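Local coordinates for protein Sb(v)-as(v) reductase (Leishmania major, PDB 2J6P) that probably reduces arsenate and antimonate through a rhodanese-like domain related to that of Cdc25 phosphatases, at residues A[22-27]-A[67-72]; A[26-31]-A[44-49]; A[71-76]-A[101-106]. One frame throughout, in Å; residues are numbered along the deposited sequence.

Contact 1 (A[22-27]-A[67-72]); sequences LVKAAV and KKELAV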
ATOM      1  N   LEU A  22      14.100 -30.660   1.847  1.00 44.17           N
ATOM      2  CA  LEU A  22      12.785 -30.328   2.269  1.00 42.56           C
ATOM      3  C   LEU A  22      12.762 -30.342   3.771  1.00 41.39           C
ATOM      4  O   LEU A  22      12.433 -29.331   4.364  1.00 38.41           O
ATOM      5  CB  LEU A  22      11.742 -31.255   1.632  1.00 42.09           C
ATOM      6  CG  LEU A  22      10.287 -30.931   1.996  1.00 45.49           C
ATOM      7  CD1 LEU A  22       9.885 -29.468   1.650  1.00 38.68           C
ATOM      8  CD2 LEU A  22       9.288 -31.998   1.299  1.00 43.09           C
ATOM      9  N   VAL A  23      13.149 -31.439   4.418  1.00 42.35           N
ATOM     10  CA  VAL A  23      13.174 -31.438   5.964  1.00 40.08           C
ATOM     11  C   VAL A  23      14.110 -30.362   6.617  1.00 38.64           C
ATOM     12  O   VAL A  23      13.912 -30.009   7.764  1.00 38.95           O
ATOM     13  CB  VAL A  23      13.247 -32.908   6.684  1.00 43.81           C
ATOM     14  CG1 VAL A  23      13.289 -34.160   5.666  1.00 42.75           C
ATOM     15  CG2 VAL A  23      14.338 -32.992   7.892  1.00 44.57           C
ATOM     16  N   LYS A  24      15.060 -29.807   5.878  1.00 35.11           N
ATOM     17  CA  LYS A  24      15.926 -28.654   6.370  1.00 35.07           C
ATOM     18  C   LYS A  24      15.381 -27.217   6.068  1.00 32.34           C
ATOM     19  O   LYS A  24      16.024 -26.166   6.420  1.00 29.60           O
ATOM     20  CB  LYS A  24      17.305 -28.769   5.704  1.00 34.87           C
ATOM     21  CG  LYS A  24      18.054 -30.035   6.120  1.00 34.64           C
ATOM     22  CD  LYS A  24      19.242 -30.130   5.201  1.00 44.60           C
ATOM     23  CE  LYS A  24      19.993 -31.448   5.325  1.00 51.62           C
ATOM     24  NZ  LYS A  24      20.563 -31.686   3.894  1.00 53.89           N
ATOM     25  N   ALA A  25      14.246 -27.195   5.363  1.00 30.52           N
ATOM     26  CA  ALA A  25      13.682 -25.921   4.837  1.00 31.03           C
ATOM     27  C   ALA A  25      12.350 -25.611   5.486  1.00 29.74           C
ATOM     28  O   ALA A  25      11.535 -26.550   5.802  1.00 31.15           O
ATOM     29  CB  ALA A  25      13.636 -25.838   3.257  1.00 29.25           C
ATOM     30  N   ALA A  26      12.138 -24.343   5.798  1.00 26.15           N
ATOM     31  CA  ALA A  26      10.814 -23.908   6.216  1.00 23.71           C
ATOM     32  C   ALA A  26      10.355 -22.742   5.320  1.00 21.82           C
ATOM     33  O   ALA A  26      11.195 -21.928   4.880  1.00 19.56           O
ATOM     34  CB  ALA A  26      10.848 -23.446   7.717  1.00 22.76           C
ATOM     35  N   VAL A  27       9.031 -22.654   5.082  1.00 19.82           N
ATOM     36  CA  VAL A  27       8.440 -21.634   4.145  1.00 19.92           C
ATOM     37  C   VAL A  27       7.585 -20.810   5.077  1.00 21.06           C
ATOM     38  O   VAL A  27       6.779 -21.364   5.780  1.00 19.90           O
ATOM     39  CB  VAL A  27       7.670 -22.226   3.030  1.00 19.87           C
ATOM     40  CG1 VAL A  27       6.977 -21.100   2.159  1.00 19.25           C
ATOM     41  CG2 VAL A  27       8.624 -22.992   2.193  1.00 23.19           C
ATOM     42  N   LYS A  67      16.127 -28.061  13.611  1.00 29.75           N
ATOM     43  CA  LYS A  67      17.271 -28.271  12.675  1.00 31.68           C
ATOM     44  C   LYS A  67      17.093 -27.669  11.283  1.00 29.69           C
ATOM     45  O   LYS A  67      17.818 -28.110  10.338  1.00 29.94           O
ATOM     46  CB  LYS A  67      17.640 -29.750  12.475  1.00 31.68           C
ATOM     47  CG  LYS A  67      17.848 -30.548  13.746  1.00 39.83           C
ATOM     48  CD  LYS A  67      18.973 -29.843  14.571  1.00 52.13           C
ATOM     49  CE  LYS A  67      19.966 -30.883  15.308  1.00 58.94           C
ATOM     50  NZ  LYS A  67      19.664 -31.009  16.800  1.00 55.07           N
ATOM     51  N   LYS A  68      16.226 -26.647  11.138  1.00 28.68           N
ATOM     52  CA  LYS A  68      16.028 -26.050   9.822  1.00 25.13           C
ATOM     53  C   LYS A  68      17.323 -25.350   9.477  1.00 27.30           C
ATOM     54  O   LYS A  68      17.951 -24.695  10.378  1.00 26.52           O
ATOM     55  CB  LYS A  68      14.763 -25.132   9.817  1.00 23.81           C
ATOM     56  CG  LYS A  68      13.348 -26.032   9.905  1.00 23.77           C
ATOM     57  CD  LYS A  68      13.188 -26.986   8.739  1.00 25.94           C
ATOM     58  CE  LYS A  68      11.727 -27.800   8.500  1.00 27.59           C
ATOM     59  NZ  LYS A  68      11.479 -27.669   9.850  1.00 31.60           N
ATOM     60  N   GLU A  69      17.688 -25.346   8.190  1.00 28.49           N
ATOM     61  CA  GLU A  69      18.873 -24.567   7.742  1.00 29.32           C
ATOM     62  C   GLU A  69      18.497 -23.461   6.860  1.00 28.06           C
ATOM     63  O   GLU A  69      19.323 -22.548   6.665  1.00 27.15           O
ATOM     64  CB  GLU A  69      19.871 -25.454   6.905  1.00 28.41           C
ATOM     65  CG  GLU A  69      20.406 -26.583   7.797  1.00 34.16           C
ATOM     66  CD  GLU A  69      21.132 -27.720   7.022  1.00 37.30           C
ATOM     67  OE1 GLU A  69      21.483 -27.544   5.819  1.00 46.53           O
ATOM     68  OE2 GLU A  69      21.354 -28.794   7.674  1.00 47.79           O
ATOM     69  N   LEU A  70      17.289 -23.471   6.312  1.00 26.09           N
ATOM     70  CA  LEU A  70      16.848 -22.316   5.505  1.00 26.31           C
ATOM     71  C   LEU A  70      15.414 -21.904   5.913  1.00 25.71           C
ATOM     72  O   LEU A  70      14.521 -22.806   6.067  1.00 23.94           O
ATOM     73  CB  LEU A  70      16.741 -22.647   4.040  1.00 25.60           C
ATOM     74  CG  LEU A  70      18.050 -22.785   3.247  1.00 34.90           C
ATOM     75  CD1 LEU A  70      18.498 -24.294   3.446  1.00 36.46           C
ATOM     76  CD2 LEU A  70      17.885 -22.373   1.706  1.00 28.64           C
ATOM     77  N   ALA A  71      15.176 -20.594   6.003  1.00 20.78           N
ATOM     78  CA  ALA A  71      13.782 -20.131   6.271  1.00 21.52           C
ATOM     79  C   ALA A  71      13.518 -19.178   5.134  1.00 22.59           C
ATOM     80  O   ALA A  71      14.290 -18.195   4.939  1.00 22.46           O
ATOM     81  CB  ALA A  71      13.722 -19.439   7.579  1.00 19.94           C
ATOM     82  N   VAL A  72      12.491 -19.508   4.353  1.00 21.87           N
ATOM     83  CA  VAL A  72      12.195 -18.756   3.127  1.00 21.92           C
ATOM     84  C   VAL A  72      10.863 -17.967   3.382  1.00 21.19           C
ATOM     85  O   VAL A  72       9.788 -18.536   3.597  1.00 19.05           O
ATOM     86  CB  VAL A  72      12.007 -19.721   1.943  1.00 22.58           C
ATOM     87  CG1 VAL A  72      11.650 -18.941   0.663  1.00 19.89           C
ATOM     88  CG2 VAL A  72      13.358 -20.522   1.651  1.00 17.45           C
TER

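Contact 2 (A[26-31]-A[44-49]); sequences AVIDCR and INMPTI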
ATOM      1  N   ALA A  26      12.138 -24.343   5.798  1.00 26.15           N
ATOM      2  CA  ALA A  26      10.814 -23.908   6.216  1.00 23.71           C
ATOM      3  C   ALA A  26      10.355 -22.742   5.320  1.00 21.82           C
ATOM      4  O   ALA A  26      11.195 -21.928   4.880  1.00 19.56           O
ATOM      5  CB  ALA A  26      10.848 -23.446   7.717  1.00 22.76           C
ATOM      6  N   VAL A  27       9.031 -22.654   5.082  1.00 19.82           N
ATOM      7  CA  VAL A  27       8.440 -21.634   4.145  1.00 19.92           C
ATOM      8  C   VAL A  27       7.585 -20.810   5.077  1.00 21.06           C
ATOM      9  O   VAL A  27       6.779 -21.364   5.780  1.00 19.90           O
ATOM     10  CB  VAL A  27       7.670 -22.226   3.030  1.00 19.87           C
ATOM     11  CG1 VAL A  27       6.977 -21.100   2.159  1.00 19.25           C
ATOM     12  CG2 VAL A  27       8.624 -22.992   2.193  1.00 23.19           C
ATOM     13  N   ILE A  28       7.912 -19.531   5.213  1.00 21.34           N
ATOM     14  CA  ILE A  28       7.195 -18.613   6.170  1.00 20.38           C
ATOM     15  C   ILE A  28       6.298 -17.709   5.277  1.00 20.82           C
ATOM     16  O   ILE A  28       6.771 -16.959   4.472  1.00 17.86           O
ATOM     17  CB  ILE A  28       8.101 -17.821   7.018  1.00 22.34           C
ATOM     18  CG1 ILE A  28       9.259 -18.721   7.582  1.00 22.05           C
ATOM     19  CG2 ILE A  28       7.245 -16.913   8.084  1.00 21.61           C
ATOM     20  CD1 ILE A  28       8.812 -19.805   8.483  1.00 25.10           C
ATOM     21  N   ASP A  29       5.009 -17.926   5.341  1.00 18.54           N
ATOM     22  CA  ASP A  29       4.105 -17.167   4.529  1.00 20.72           C
ATOM     23  C   ASP A  29       3.675 -15.916   5.377  1.00 19.62           C
ATOM     24  O   ASP A  29       3.123 -16.075   6.447  1.00 17.95           O
ATOM     25  CB  ASP A  29       2.877 -18.010   4.349  1.00 18.84           C
ATOM     26  CG  ASP A  29       1.801 -17.344   3.442  1.00 23.40           C
ATOM     27  OD1 ASP A  29       1.780 -16.094   3.190  1.00 22.28           O
ATOM     28  OD2 ASP A  29       0.957 -18.158   3.010  1.00 22.57           O
ATOM     29  N   CYS A  30       3.937 -14.719   4.878  1.00 18.83           N
ATOM     30  CA  CYS A  30       3.732 -13.516   5.697  1.00 18.51           C
ATOM     31  C   CYS A  30       2.501 -12.789   5.333  1.00 18.93           C
ATOM     32  O   CYS A  30       2.347 -11.646   5.782  1.00 17.78           O
ATOM     33  CB  CYS A  30       4.891 -12.516   5.445  1.00 21.40           C
ATOM     34  SG  CYS A  30       6.522 -13.325   5.987  1.00 21.39           S
ATOM     35  N   ARG A  31       1.616 -13.441   4.549  1.00 19.82           N
ATOM     36  CA  ARG A  31       0.319 -12.873   4.110  1.00 19.92           C
ATOM     37  C   ARG A  31      -0.710 -12.761   5.202  1.00 21.03           C
ATOM     38  O   ARG A  31      -0.553 -13.348   6.250  1.00 18.69           O
ATOM     39  CB  ARG A  31      -0.237 -13.625   2.915  1.00 20.93           C
ATOM     40  CG  ARG A  31       0.559 -13.180   1.605  1.00 17.23           C
ATOM     41  CD  ARG A  31       0.125 -14.190   0.425  1.00 18.06           C
ATOM     42  NE  ARG A  31       0.262 -15.595   0.865  1.00 16.98           N
ATOM     43  CZ  ARG A  31      -0.094 -16.591   0.102  1.00 22.47           C
ATOM     44  NH1 ARG A  31      -0.584 -16.300  -1.127  1.00 21.18           N
ATOM     45  NH2 ARG A  31       0.059 -17.825   0.507  1.00 20.44           N
ATOM     46  N   ILE A  44       4.358 -21.984   7.115  1.00 27.11           N
ATOM     47  CA  ILE A  44       4.088 -21.420   8.426  1.00 26.87           C
ATOM     48  C   ILE A  44       3.553 -20.015   8.283  1.00 26.04           C
ATOM     49  O   ILE A  44       4.230 -19.166   7.710  1.00 25.26           O
ATOM     50  CB  ILE A  44       5.326 -21.437   9.262  1.00 26.96           C
ATOM     51  CG1 ILE A  44       5.746 -22.906   9.442  1.00 31.33           C
ATOM     52  CG2 ILE A  44       4.994 -20.935  10.696  1.00 29.25           C
ATOM     53  CD1 ILE A  44       7.144 -23.113   9.954  1.00 26.58           C
ATOM     54  N   ASN A  45       2.374 -19.719   8.815  1.00 24.86           N
ATOM     55  CA  ASN A  45       1.817 -18.364   8.586  1.00 24.16           C
ATOM     56  C   ASN A  45       2.312 -17.399   9.614  1.00 23.51           C
ATOM     57  O   ASN A  45       2.027 -17.553  10.764  1.00 21.85           O
ATOM     58  CB  ASN A  45       0.213 -18.366   8.460  1.00 25.83           C
ATOM     59  CG  ASN A  45      -0.436 -16.926   7.961  1.00 29.12           C
ATOM     60  OD1 ASN A  45       0.201 -15.947   7.247  1.00 24.11           O
ATOM     61  ND2 ASN A  45      -1.685 -16.763   8.437  1.00 28.77           N
ATOM     62  N   MET A  46       3.028 -16.350   9.228  1.00 21.01           N
ATOM     63  CA  MET A  46       3.355 -15.404  10.254  1.00 21.33           C
ATOM     64  C   MET A  46       2.957 -14.064   9.660  1.00 19.75           C
ATOM     65  O   MET A  46       3.786 -13.412   8.943  1.00 17.24           O
ATOM     66  CB  MET A  46       4.893 -15.412  10.526  1.00 21.03           C
ATOM     67  CG  MET A  46       5.403 -16.728  11.128  1.00 27.18           C
ATOM     68  SD  MET A  46       5.073 -16.752  12.907  1.00 29.42           S
ATOM     69  CE  MET A  46       6.066 -15.389  13.493  1.00 17.75           C
ATOM     70  N   PRO A  47       1.697 -13.629   9.901  1.00 21.18           N
ATOM     71  CA  PRO A  47       1.272 -12.451   9.111  1.00 19.63           C
ATOM     72  C   PRO A  47       2.066 -11.258   9.615  1.00 18.62           C
ATOM     73  O   PRO A  47       2.035 -10.867  10.840  1.00 17.79           O
ATOM     74  CB  PRO A  47      -0.240 -12.283   9.452  1.00 21.03           C
ATOM     75  CG  PRO A  47      -0.511 -13.303  10.504  1.00 23.25           C
ATOM     76  CD  PRO A  47       0.668 -14.135  10.804  1.00 19.62           C
ATOM     77  N   THR A  48       2.809 -10.670   8.714  1.00 18.52           N
ATOM     78  CA  THR A  48       3.617  -9.473   9.101  1.00 16.62           C
ATOM     79  C   THR A  48       2.775  -8.362   9.775  1.00 19.07           C
ATOM     80  O   THR A  48       3.247  -7.659  10.676  1.00 18.40           O
ATOM     81  CB  THR A  48       4.305  -8.933   7.836  1.00 15.21           C
ATOM     82  OG1 THR A  48       5.265  -9.974   7.465  1.00 18.55           O
ATOM     83  CG2 THR A  48       5.141  -7.629   8.179  1.00 17.60           C
ATOM     84  N   ILE A  49       1.532  -8.167   9.317  1.00 17.61           N
ATOM     85  CA  ILE A  49       0.770  -7.065   9.809  1.00 19.48           C
ATOM     86  C   ILE A  49       0.497  -7.136  11.290  1.00 19.46           C
ATOM     87  O   ILE A  49       0.301  -6.119  11.911  1.00 19.32           O
ATOM     88  CB  ILE A  49      -0.525  -6.927   8.913  1.00 21.06           C
ATOM     89  CG1 ILE A  49      -1.266  -5.692   9.158  1.00 20.42           C
ATOM     90  CG2 ILE A  49      -1.458  -8.019   9.156  1.00 17.01           C
ATOM     91  CD1 ILE A  49      -2.597  -5.716   8.253  1.00 20.19           C
TER
HETATM   92  O   HOH W   1       0.651  -9.644   6.738  1.00 20.23           O

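Contact 3 (A[71-76]-A[101-106]); sequences AVFHCA and PAVYVL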
ATOM      1  N   ALA A  71      15.176 -20.594   6.003  1.00 20.78           N
ATOM      2  CA  ALA A  71      13.782 -20.131   6.271  1.00 21.52           C
ATOM      3  C   ALA A  71      13.518 -19.178   5.134  1.00 22.59           C
ATOM      4  O   ALA A  71      14.290 -18.195   4.939  1.00 22.46           O
ATOM      5  CB  ALA A  71      13.722 -19.439   7.579  1.00 19.94           C
ATOM      6  N   VAL A  72      12.491 -19.508   4.353  1.00 21.87           N
ATOM      7  CA  VAL A  72      12.195 -18.756   3.127  1.00 21.92           C
ATOM      8  C   VAL A  72      10.863 -17.967   3.382  1.00 21.19           C
ATOM      9  O   VAL A  72       9.788 -18.536   3.597  1.00 19.05           O
ATOM     10  CB  VAL A  72      12.007 -19.721   1.943  1.00 22.58           C
ATOM     11  CG1 VAL A  72      11.650 -18.941   0.663  1.00 19.89           C
ATOM     12  CG2 VAL A  72      13.358 -20.522   1.651  1.00 17.45           C
ATOM     13  N   PHE A  73      10.978 -16.658   3.463  1.00 19.90           N
ATOM     14  CA  PHE A  73       9.851 -15.813   3.726  1.00 19.97           C
ATOM     15  C   PHE A  73       9.234 -15.437   2.343  1.00 21.62           C
ATOM     16  O   PHE A  73       9.967 -15.037   1.417  1.00 19.74           O
ATOM     17  CB  PHE A  73      10.380 -14.588   4.427  1.00 18.75           C
ATOM     18  CG  PHE A  73      10.725 -14.869   5.955  1.00 19.71           C
ATOM     19  CD1 PHE A  73      11.809 -15.652   6.291  1.00 21.46           C
ATOM     20  CD2 PHE A  73       9.858 -14.393   6.985  1.00 20.02           C
ATOM     21  CE1 PHE A  73      12.062 -16.011   7.649  1.00 20.37           C
ATOM     22  CE2 PHE A  73      10.133 -14.638   8.318  1.00 19.32           C
ATOM     23  CZ  PHE A  73      11.181 -15.550   8.645  1.00 16.60           C
ATOM     24  N   HIS A  74       7.906 -15.516   2.237  1.00 19.55           N
ATOM     25  CA  HIS A  74       7.256 -14.902   1.043  1.00 20.70           C
ATOM     26  C   HIS A  74       5.953 -14.211   1.467  1.00 18.34           C
ATOM     27  O   HIS A  74       5.357 -14.492   2.499  1.00 17.42           O
ATOM     28  CB  HIS A  74       6.988 -15.982  -0.042  1.00 18.14           C
ATOM     29  CG  HIS A  74       5.787 -16.845   0.290  1.00 20.38           C
ATOM     30  ND1 HIS A  74       4.493 -16.448   0.003  1.00 17.51           N
ATOM     31  CD2 HIS A  74       5.688 -18.096   0.846  1.00 17.13           C
ATOM     32  CE1 HIS A  74       3.645 -17.429   0.362  1.00 21.76           C
ATOM     33  NE2 HIS A  74       4.343 -18.431   0.899  1.00 20.95           N
ATOM     34  N   CYS A  75       5.476 -13.342   0.619  1.00 18.19           N
ATOM     35  CA  CYS A  75       4.108 -12.856   0.817  1.00 19.29           C
ATOM     36  C   CYS A  75       3.462 -12.887  -0.570  1.00 19.41           C
ATOM     37  O   CYS A  75       3.626 -13.913  -1.254  1.00 20.04           O
ATOM     38  CB  CYS A  75       4.061 -11.524   1.548  1.00 19.59           C
ATOM     39  SG  CYS A  75       4.936 -10.180   0.709  1.00 21.01           S
ATOM     40  N   ALA A  76       2.749 -11.852  -0.998  1.00 20.17           N
ATOM     41  CA  ALA A  76       2.136 -11.880  -2.366  1.00 19.99           C
ATOM     42  C   ALA A  76       3.161 -11.441  -3.374  1.00 19.69           C
ATOM     43  O   ALA A  76       3.293 -12.105  -4.389  1.00 21.08           O
ATOM     44  CB  ALA A  76       0.772 -10.993  -2.500  1.00 18.04           C
ATOM     45  N   PRO A 101      18.091 -21.203  11.237  1.00 22.03           N
ATOM     46  CA  PRO A 101      18.320 -21.241   9.763  1.00 21.12           C
ATOM     47  C   PRO A 101      18.843 -19.936   9.203  1.00 23.22           C
ATOM     48  O   PRO A 101      18.641 -18.866   9.832  1.00 22.07           O
ATOM     49  CB  PRO A 101      16.930 -21.601   9.174  1.00 19.76           C
ATOM     50  CG  PRO A 101      15.937 -21.153  10.283  1.00 20.30           C
ATOM     51  CD  PRO A 101      16.664 -21.235  11.604  1.00 22.84           C
ATOM     52  N   ALA A 102      19.425 -20.008   7.986  1.00 22.54           N
ATOM     53  CA  ALA A 102      19.761 -18.764   7.286  1.00 22.22           C
ATOM     54  C   ALA A 102      18.411 -18.246   6.665  1.00 21.23           C
ATOM     55  O   ALA A 102      17.438 -18.980   6.502  1.00 21.19           O
ATOM     56  CB  ALA A 102      20.890 -18.989   6.172  1.00 19.20           C
ATOM     57  N   VAL A 103      18.359 -16.956   6.434  1.00 22.02           N
ATOM     58  CA  VAL A 103      17.148 -16.236   6.112  1.00 22.89           C
ATOM     59  C   VAL A 103      17.064 -15.792   4.624  1.00 24.04           C
ATOM     60  O   VAL A 103      17.970 -15.135   4.141  1.00 22.36           O
ATOM     61  CB  VAL A 103      16.999 -15.053   7.044  1.00 21.45           C
ATOM     62  CG1 VAL A 103      15.649 -14.448   6.806  1.00 18.59           C
ATOM     63  CG2 VAL A 103      17.135 -15.503   8.549  1.00 21.77           C
ATOM     64  N   TYR A 104      15.953 -16.133   3.938  1.00 21.63           N
ATOM     65  CA  TYR A 104      15.802 -15.828   2.564  1.00 20.88           C
ATOM     66  C   TYR A 104      14.422 -15.231   2.314  1.00 23.18           C
ATOM     67  O   TYR A 104      13.470 -15.581   2.985  1.00 21.58           O
ATOM     68  CB  TYR A 104      15.878 -17.092   1.658  1.00 23.63           C
ATOM     69  CG  TYR A 104      17.239 -17.758   1.815  1.00 26.23           C
ATOM     70  CD1 TYR A 104      18.304 -17.395   1.007  1.00 24.82           C
ATOM     71  CD2 TYR A 104      17.443 -18.746   2.837  1.00 27.05           C
ATOM     72  CE1 TYR A 104      19.575 -18.046   1.145  1.00 30.37           C
ATOM     73  CE2 TYR A 104      18.753 -19.343   3.037  1.00 30.28           C
ATOM     74  CZ  TYR A 104      19.805 -18.960   2.212  1.00 27.64           C
ATOM     75  OH  TYR A 104      21.056 -19.554   2.386  1.00 33.28           O
ATOM     76  N   VAL A 105      14.319 -14.423   1.276  1.00 21.51           N
ATOM     77  CA  VAL A 105      13.029 -13.926   0.760  1.00 22.61           C
ATOM     78  C   VAL A 105      12.830 -14.434  -0.663  1.00 20.90           C
ATOM     79  O   VAL A 105      13.749 -14.395  -1.484  1.00 19.29           O
ATOM     80  CB  VAL A 105      12.944 -12.340   0.830  1.00 21.99           C
ATOM     81  CG1 VAL A 105      11.775 -11.722   0.027  1.00 19.87           C
ATOM     82  CG2 VAL A 105      12.969 -11.898   2.331  1.00 21.01           C
ATOM     83  N   LEU A 106      11.655 -14.973  -0.898  1.00 19.75           N
ATOM     84  CA  LEU A 106      11.382 -15.602  -2.147  1.00 21.58           C
ATOM     85  C   LEU A 106      11.080 -14.374  -3.078  1.00 21.25           C
ATOM     86  O   LEU A 106      10.035 -13.693  -2.902  1.00 20.16           O
ATOM     87  CB  LEU A 106      10.160 -16.451  -2.023  1.00 20.04           C
ATOM     88  CG  LEU A 106       9.543 -16.864  -3.367  1.00 20.46           C
ATOM     89  CD1 LEU A 106      10.637 -17.818  -4.108  1.00 21.45           C
ATOM     90  CD2 LEU A 106       8.122 -17.612  -3.188  1.00 19.70           C
TER

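Contact 1 (A[22-27]-A[67-72])
Ala26 and Ala71 pair at the tight end of this contact, where two parallel strands run side by side. Ala26 uses both its backbone groups here. Its N donates to Leu70 O at 2.8 Å, and its O accepts from Val72 N, also at 2.8 Å. The strand axes of 25-27 and 70-72 lie 4.7 Å apart at closest, with 16° between their directions. Ala25, Leu70, Val27 and Val72 line one face of the sheet. Ala26 and Ala71 point to the other, where Leu63 of helix 53-65 packs on Ala26. These are two of the central strands of the rhodanese-like domain, in the parallel sheet of its alpha/beta fold. The chain enters them differently. Residues 22-23 end one helix, while Lys67 follows another and closes it with a Schellman motif. At this entrance Lys24 O takes two donors, Glu69 N at 2.6 Å and Leu70 N at 3.0 Å. Leu70 N comes nearly straight on to the carbonyl; Glu69 N comes in more bent, tilted 17° from its plane. Beyond them the contact opens toward solvent. The side chains of Lys24 and Glu69 lie alongside each other and point the same way. They meet through methylene and carboxylate, with Lys24 CD 3.5 Å from Glu69 OE1. Lys24 NZ forms its salt bridge with Asp20 instead. A bend in the Lys68 chain beyond CB (chi2 -60°) sets its CD and CE against the backbone oxygens of Val23 and Ala25. Its NZ is paired with Glu66.

Contact 2 (A[26-31]-A[44-49])
Ile28 and Ile44 lie side by side and point the same way, with Ile28 CD1 3.9 Å from Ile44 CB. Met46 runs alongside the other branch of Ile28. Its CG meets Ile28 CG2 at 3.6 Å, because that methyl stands anti to the backbone N. Leu59 of helix 53-65 covers Ile28 and Met46, and Leu63 covers Ile44. The backbones pair in parallel: Val27 O accepts from Ile44 N, and Asp29 N donates to Ile44 O. Past the strand, Thr48 N reaches Cys30 O at 3.1 Å, tilted 35° from the carbonyl plane. Thr48 OG1 lies 3.3 Å from Cys30 CB and bonds to Arg81 O. A water bridges Cys30 O to Ile49 N. On the opposite face of the sheet from Ile28, Asp29 projects its carboxylate toward Arg31. The guanidinium meets it side-on. NE bonds to OD1, and Arg31 NH2 bonds to Asp29 OD2 at 2.7 Å. Arg31 N also donates to OD1, on its anti side, which makes an Asx turn. Arg31 also bonds to Gly38 O and forms a cation-pi contact with Trp110. This ion pair is buried, so the charges probably offset each other and fix the turn where the strand ends.

Contact 3 (A[71-76]-A[101-106])
Strands 71-74 and 102-106 run parallel, 4.4 Å apart at closest and turned by 32°, with four backbone hydrogen bonds between them. Ala71 N donates to Ala102 O, and Tyr104 N to Ala71 O. Phe73 N reaches Tyr104 O at 2.8 Å, and Leu106 N reaches Phe73 O at 2.9 Å. Ala71, Phe73, Val103 and Val105 share one face. There the ring of Phe73 crosses Val103, whose CG1 lies 4.0 Å from Phe73 CE1. Tyr104 O sits at the edge of the Phe73 ring, near its plane. Helix 81-96, whose Phe89 meets this ring, links the strands as a beta-alpha-beta unit. Pro101, after a cis peptide bond, packs with CG 3.9 Å from Ala71 CB. On the other face Val72 CG1 meets Leu106 CB at 4.0 Å, and Leu106 CD2 touches His74 CB at 3.7 Å. At the end of the strand His74 ND1 donates to Cys75 O, which probably limits the ring's rotation. Cys75 touches Arg81; their spacing after His74 is consistent with the HCX5R oxyanion-binding loop of Cdc25-like enzymes. The apolar packing and four backbone bonds hold the end of strand 70-74 against strand 102-106, and so set where this loop starts.

How the contacts relate
All three contacts belong to one parallel sheet. Contacts 1 and 2 share strand 25-29, and contacts 1 and 3 share strand 70-74. Contacts 2 and 3 share no strand but meet through backbone, with Cys30 N 2.8 Å from His74 O. Contact 1 lies at the starting ends of its strands and is partly buried, so its outer part is lysines and glutamate near solvent. Contacts 2 and 3 are buried. Contact 2 reaches an outermost strand of the chain's sheet and adds a buried ion pair just past the strand. Contact 3 is mainly apolar, apart from its backbone bonds and the histidine at its end, which packs against Asp29 of contact 2.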